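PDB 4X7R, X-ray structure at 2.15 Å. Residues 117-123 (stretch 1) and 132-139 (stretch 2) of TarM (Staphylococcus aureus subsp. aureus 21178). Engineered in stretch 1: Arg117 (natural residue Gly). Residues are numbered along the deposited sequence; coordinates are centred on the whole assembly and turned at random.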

# COMPACT_ATOMS: atom_id res chain seq x y z
N ARG A 117 -44.82 11.36 13.29
CA ARG A 117 -44.08 12.62 13.45
C ARG A 117 -42.58 12.44 13.69
O ARG A 117 -41.85 13.43 13.81
CB ARG A 117 -44.71 13.53 14.53
CG ARG A 117 -46.18 13.88 14.30
CD ARG A 117 -46.51 15.36 14.50
NE ARG A 117 -45.69 16.02 15.53
CZ ARG A 117 -45.94 16.00 16.83
NH1 ARG A 117 -46.98 15.31 17.31
NH2 ARG A 117 -45.15 16.64 17.68
N THR A 118 -42.10 11.17 13.71
CA THR A 118 -40.70 10.84 13.96
C THR A 118 -39.79 10.75 12.73
O THR A 118 -40.24 10.44 11.62
CB THR A 118 -40.57 9.66 14.94
OG1 THR A 118 -39.31 9.76 15.62
CG2 THR A 118 -40.71 8.29 14.27
N TYR A 119 -38.50 11.00 12.98
CA TYR A 119 -37.36 10.96 12.07
C TYR A 119 -37.18 9.52 11.53
O TYR A 119 -36.89 8.61 12.30
CB TYR A 119 -36.14 11.41 12.88
CG TYR A 119 -34.83 11.60 12.16
CD1 TYR A 119 -34.80 11.95 10.81
CD2 TYR A 119 -33.62 11.56 12.85
CE1 TYR A 119 -33.59 12.17 10.15
CE2 TYR A 119 -32.41 11.80 12.21
CZ TYR A 119 -32.40 12.11 10.86
OH TYR A 119 -31.19 12.36 10.24
N ILE A 120 -37.43 9.33 10.21
CA ILE A 120 -37.35 8.04 9.50
C ILE A 120 -35.97 7.84 8.85
O ILE A 120 -35.32 6.82 9.10
CB ILE A 120 -38.52 7.90 8.46
CG1 ILE A 120 -39.93 8.08 9.08
CG2 ILE A 120 -38.42 6.61 7.63
CD1 ILE A 120 -40.31 7.15 10.32
N ALA A 121 -35.56 8.79 8.00
CA ALA A 121 -34.29 8.65 7.30
C ALA A 121 -33.48 9.90 7.09
O ALA A 121 -34.00 11.01 7.11
CB ALA A 121 -34.50 7.93 5.97
N TYR A 122 -32.20 9.69 6.86
CA TYR A 122 -31.19 10.66 6.49
C TYR A 122 -30.56 10.14 5.20
O TYR A 122 -30.09 8.99 5.16
CB TYR A 122 -30.13 10.78 7.60
CG TYR A 122 -28.93 11.60 7.22
CD1 TYR A 122 -28.91 12.98 7.44
CD2 TYR A 122 -27.78 11.00 6.71
CE1 TYR A 122 -27.78 13.74 7.12
CE2 TYR A 122 -26.66 11.75 6.37
CZ TYR A 122 -26.66 13.12 6.58
OH TYR A 122 -25.55 13.86 6.26
N ILE A 123 -30.57 10.96 4.13
CA ILE A 123 -29.96 10.62 2.85
C ILE A 123 -28.88 11.65 2.50
O ILE A 123 -29.16 12.85 2.54
CB ILE A 123 -30.98 10.43 1.69
CG1 ILE A 123 -32.10 9.41 2.08
CG2 ILE A 123 -30.25 10.02 0.38
CD1 ILE A 123 -33.15 9.13 1.05
N ILE A 132 -28.11 5.93 2.84
CA ILE A 132 -29.45 6.07 3.42
C ILE A 132 -29.40 5.49 4.82
O ILE A 132 -29.22 4.28 4.97
CB ILE A 132 -30.62 5.48 2.58
CG1 ILE A 132 -30.66 6.03 1.15
CG2 ILE A 132 -31.97 5.69 3.29
CD1 ILE A 132 -31.74 5.35 0.24
N ASP A 133 -29.50 6.36 5.84
CA ASP A 133 -29.51 5.97 7.24
C ASP A 133 -30.95 5.94 7.71
O ASP A 133 -31.68 6.91 7.50
CB ASP A 133 -28.69 6.95 8.09
CG ASP A 133 -27.20 6.90 7.86
OD1 ASP A 133 -26.77 6.12 6.98
OD2 ASP A 133 -26.46 7.61 8.57
N PHE A 134 -31.39 4.80 8.26
CA PHE A 134 -32.74 4.66 8.78
C PHE A 134 -32.72 4.76 10.28
O PHE A 134 -31.76 4.35 10.93
CB PHE A 134 -33.43 3.37 8.31
CG PHE A 134 -34.00 3.46 6.92
CD1 PHE A 134 -35.16 4.19 6.67
CD2 PHE A 134 -33.42 2.77 5.86
CE1 PHE A 134 -35.69 4.27 5.38
CE2 PHE A 134 -33.96 2.83 4.57
CZ PHE A 134 -35.09 3.58 4.34
N PHE A 135 -33.78 5.34 10.83
CA PHE A 135 -33.92 5.60 12.26
C PHE A 135 -35.15 4.95 12.85
O PHE A 135 -36.13 4.71 12.14
CB PHE A 135 -33.97 7.12 12.52
CG PHE A 135 -32.66 7.79 12.20
CD1 PHE A 135 -32.33 8.12 10.89
CD2 PHE A 135 -31.76 8.11 13.21
CE1 PHE A 135 -31.09 8.71 10.59
CE2 PHE A 135 -30.54 8.72 12.91
CZ PHE A 135 -30.21 9.00 11.60
N LYS A 136 -35.07 4.64 14.15
CA LYS A 136 -36.16 4.09 14.97
C LYS A 136 -35.98 4.68 16.36
O LYS A 136 -34.91 4.54 16.97
CB LYS A 136 -36.19 2.55 14.97
CG LYS A 136 -37.42 1.97 15.64
CD LYS A 136 -37.47 0.45 15.55
CE LYS A 136 -38.70 -0.10 16.23
NZ LYS A 136 -38.75 -1.59 16.16
N ASP A 137 -37.01 5.42 16.82
CA ASP A 137 -37.05 6.12 18.10
C ASP A 137 -35.83 7.04 18.27
O ASP A 137 -35.13 6.99 19.28
CB ASP A 137 -37.35 5.17 19.28
CG ASP A 137 -38.83 4.82 19.41
OD1 ASP A 137 -39.37 4.13 18.51
OD2 ASP A 137 -39.47 5.28 20.39
N ASN A 138 -35.56 7.84 17.20
CA ASN A 138 -34.47 8.82 17.06
C ASN A 138 -33.05 8.24 17.17
O ASN A 138 -32.08 8.97 17.43
CB ASN A 138 -34.69 10.04 17.95
CG ASN A 138 -35.30 11.20 17.21
OD1 ASN A 138 -36.52 11.25 16.96
ND2 ASN A 138 -34.45 12.13 16.79
N LYS A 139 -32.94 6.92 16.91
CA LYS A 139 -31.69 6.16 16.95
C LYS A 139 -31.47 5.50 15.57
O LYS A 139 -32.38 4.86 15.04
CB LYS A 139 -31.78 5.10 18.07
CG LYS A 139 -30.60 4.11 18.12
CD LYS A 139 -31.05 2.65 17.93
CE LYS A 139 -29.87 1.73 17.79
NZ LYS A 139 -30.28 0.34 17.42

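Strands 119-123 and 132-136 run antiparallel, their directions 163° apart and their axes 4.6 Å apart at closest approach. Three backbone hydrogen bonds join them. Tyr122 and Asp133 bond both ways, Tyr122 N to Asp133 O at 2.9 Å and Asp133 N to Tyr122 O at 2.8 Å, while Phe135 N reaches Ile120 O at 2.7 Å. Between these rungs the carbonyls also receive CA-H groups, most closely where Ala121 CA lies 3.1 Å from Asp133 O.

Side chains of Ala121, Ile123, Ile132 and Phe134 share one face of the sheet. Ala121 is the hollow: its lone methyl leaves room for the bulk of its cross-strand partner, and the Phe134 ring leans in until CD1 lies 3.9 Å from Ala121 CB. Ile120 CG2 approaches the same Phe134 CD1 at 4.2 Å. At the next pair on this face, two branched chains fit against each other, with Ile123 CG1 3.8 Å from Ile132 CG1, as suits beta-branched residues in an extended backbone.

The boldest fit joins Tyr119 and Phe135. Their rings stack face to face, centroids 4.1 Å apart and planes inclined by 21°, so two flat surfaces cover each other with little void; Tyr119 CE2 comes within 3.6 Å of Phe135 CZ. The edge of the Phe135 ring meets Tyr122, with Phe135 CE1 3.8 Å from Tyr122 CB. Tyrosine suits its place in the stack because its ring can pack while its hydroxyl is hydrogen-bonded elsewhere in the structure.

Where the strand ends, Lys136 to Lys139 form a type I' turn, closed by Lys139 N to Lys136 O at 3.1 Å. Asn138, whose positive phi suits this turn, sends its amide back toward stretch 1: ND2 lies 4.1 Å from Tyr119 CD2, and OD1 lies 3.4 Å from Thr118 OG1. The engineered Arg117 remains exposed, clear of stretch 2.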